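Local structure of CCMAN5 (Cellulosimicrobium cellulans, 2XSG) at residues A414-A418 against K419-G423. The protein is a bacterial alpha-mannosidase of glycoside hydrolase family 92 that hydrolyses mannosides and has been used in preparing mannose-6-phosphate-modified lysosomal enzymes produced in yeast. Residues are numbered along the deposited sequence; the frame is centred on the assembly and turned at random.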
ATOM      1  N   ALA A 414       9.244  10.286 -12.644  1.00  2.00           N
ATOM      2  CA  ALA A 414      10.002  11.530 -12.458  1.00  2.19           C
ATOM      3  C   ALA A 414      10.790  11.524 -11.153  1.00  2.31           C
ATOM      4  O   ALA A 414      11.843  12.143 -11.067  1.00  2.48           O
ATOM      5  CB  ALA A 414       9.059  12.718 -12.499  1.00  2.00           C
ATOM      6  N   ASP A 415      10.260  10.831 -10.142  1.00  2.79           N
ATOM      7  CA  ASP A 415      10.905  10.691  -8.838  1.00  3.52           C
ATOM      8  C   ASP A 415      12.266  10.013  -8.975  1.00  3.39           C
ATOM      9  O   ASP A 415      13.253  10.481  -8.405  1.00  3.28           O
ATOM     10  CB  ASP A 415      10.007   9.896  -7.870  1.00  3.82           C
ATOM     11  CG  ASP A 415      10.468   9.987  -6.426  1.00  5.32           C
ATOM     12  OD1 ASP A 415      10.066  10.946  -5.732  1.00  7.27           O
ATOM     13  OD2 ASP A 415      11.228   9.101  -5.981  1.00  5.74           O
ATOM     14  N   ALA A 416      12.314   8.919  -9.732  1.00  3.43           N
ATOM     15  CA  ALA A 416      13.583   8.216 -10.013  1.00  3.54           C
ATOM     16  C   ALA A 416      14.524   9.060 -10.868  1.00  3.67           C
ATOM     17  O   ALA A 416      15.726   9.138 -10.599  1.00  4.09           O
ATOM     18  CB  ALA A 416      13.318   6.876 -10.663  1.00  2.90           C
ATOM     19  N   ILE A 417      13.988   9.719 -11.889  1.00  4.38           N
ATOM     20  CA  ILE A 417      14.830  10.587 -12.706  1.00  4.96           C
ATOM     21  C   ILE A 417      15.417  11.732 -11.874  1.00  5.71           C
ATOM     22  O   ILE A 417      16.612  11.969 -11.917  1.00  5.71           O
ATOM     23  CB  ILE A 417      14.096  11.122 -13.965  1.00  5.24           C
ATOM     24  CG1 ILE A 417      13.649   9.957 -14.867  1.00  4.36           C
ATOM     25  CG2 ILE A 417      15.009  12.103 -14.721  1.00  5.70           C
ATOM     26  CD1 ILE A 417      12.634  10.338 -15.976  1.00  8.72           C
ATOM     27  N   ALA A 418      14.591  12.432 -11.097  1.00  6.60           N
ATOM     28  CA  ALA A 418      15.106  13.546 -10.286  1.00  7.10           C
ATOM     29  C   ALA A 418      16.169  13.045  -9.308  1.00  7.16           C
ATOM     30  O   ALA A 418      17.128  13.766  -9.002  1.00  7.50           O
ATOM     31  CB  ALA A 418      13.980  14.257  -9.552  1.00  6.95           C
ATOM     32  N   LYS A 419      16.001  11.807  -8.841  1.00  7.02           N
ATOM     33  CA  LYS A 419      16.945  11.168  -7.913  1.00  7.37           C
ATOM     34  C   LYS A 419      18.200  10.589  -8.589  1.00  7.64           C
ATOM     35  O   LYS A 419      19.012   9.949  -7.923  1.00  8.13           O
ATOM     36  CB  LYS A 419      16.249  10.084  -7.063  1.00  6.92           C
ATOM     37  CG  LYS A 419      15.487  10.622  -5.855  1.00  6.91           C
ATOM     38  CD  LYS A 419      14.669   9.538  -5.156  1.00  5.48           C
ATOM     39  CE  LYS A 419      13.850  10.111  -4.012  1.00  4.90           C
ATOM     40  NZ  LYS A 419      12.685  10.940  -4.452  1.00  4.90           N
ATOM     41  N   GLY A 420      18.356  10.815  -9.894  1.00  8.10           N
ATOM     42  CA  GLY A 420      19.600  10.448 -10.606  1.00  8.91           C
ATOM     43  C   GLY A 420      19.684   9.014 -11.112  1.00  9.31           C
ATOM     44  O   GLY A 420      20.757   8.550 -11.498  1.00  9.14           O
ATOM     45  N   PHE A 421      18.564   8.298 -11.090  1.00  9.38           N
ATOM     46  CA  PHE A 421      18.490   6.962 -11.679  1.00  9.86           C
ATOM     47  C   PHE A 421      18.424   7.084 -13.191  1.00 10.62           C
ATOM     48  O   PHE A 421      17.688   7.916 -13.740  1.00 10.53           O
ATOM     49  CB  PHE A 421      17.249   6.205 -11.173  1.00  9.26           C
ATOM     50  CG  PHE A 421      17.355   5.731  -9.752  1.00  8.04           C
ATOM     51  CD1 PHE A 421      17.027   6.577  -8.691  1.00  7.81           C
ATOM     52  CD2 PHE A 421      17.782   4.433  -9.466  1.00  7.41           C
ATOM     53  CE1 PHE A 421      17.146   6.138  -7.373  1.00  6.49           C
ATOM     54  CE2 PHE A 421      17.885   3.982  -8.144  1.00  6.13           C
ATOM     55  CZ  PHE A 421      17.566   4.836  -7.103  1.00  6.38           C
ATOM     56  N   ASP A 422      19.193   6.260 -13.886  1.00 12.37           N
ATOM     57  CA  ASP A 422      19.141   6.311 -15.344  1.00 13.61           C
ATOM     58  C   ASP A 422      19.227   4.927 -15.988  1.00 13.54           C
ATOM     59  O   ASP A 422      19.267   3.913 -15.283  1.00 14.12           O
ATOM     60  CB  ASP A 422      20.199   7.282 -15.889  1.00 14.46           C
ATOM     61  CG  ASP A 422      21.616   6.834 -15.604  1.00 16.06           C
ATOM     62  OD1 ASP A 422      21.828   5.788 -14.948  1.00 19.01           O
ATOM     63  OD2 ASP A 422      22.532   7.552 -16.031  1.00 19.77           O
ATOM     64  N   GLY A 423      19.256   4.889 -17.319  1.00 13.28           N
ATOM     65  CA  GLY A 423      19.243   3.625 -18.052  1.00 13.34           C
ATOM     66  C   GLY A 423      17.916   2.898 -17.898  1.00 12.78           C
ATOM     67  O   GLY A 423      17.889   1.683 -17.756  1.00 13.51           O
TER
HETATM   68  O   HOH W   1      18.626  10.643 -13.866  1.00 14.90           O
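Phe421 and Gly420 turn back onto Ala416 and Ile417 in a Schellman motif that ends helix 409-418 in the catalytic domain. Phe421 N donates to Ala416 O (3.0 Å) and Gly420 N to Ile417 O (2.9 Å), the latter from above the carbonyl plane. Gly420, with positive phi, is where the chain leaves the helix. A water bridges the turn, donating to both Ile417 O and Phe421 O.

One residue back, Lys419 N still makes the i to i+4 bond to Asp415 O, and the same two residues form a salt bridge through their side chains. Asp415 holds CG trans to its own N (chi1 -167°), which carries the carboxylate along the helix flank towards Lys419. The lysine chain runs extended past Asp415 O, with CG 3.4 Å from that oxygen, and bends only at its last torsion (chi4 72°) to bring NZ out of the carboxylate plane, near both oxygens. Both links are weak as hydrogen bonds: Lys419 NZ lies 2.8 Å from Asp415 OD2 and 2.9 Å from Asp415 OD1. The buried carboxylate has further donors: Tyr371 OH at OD2, Ser361 OG and Gly683 N at OD1. NZ in turn reaches Ser684 O, so the pair joins the helix end to the loop before strand 686-689. These contacts would be expected to favour the charged forms of both groups.

Phe421 also meets the Tyr371 ring of helix 368-387, their planes about 60° apart. On the helix side its CB packs on Ala416 CB at 4.0 Å, and the ring edge points at Ala416 O, 3.4 Å from CD1.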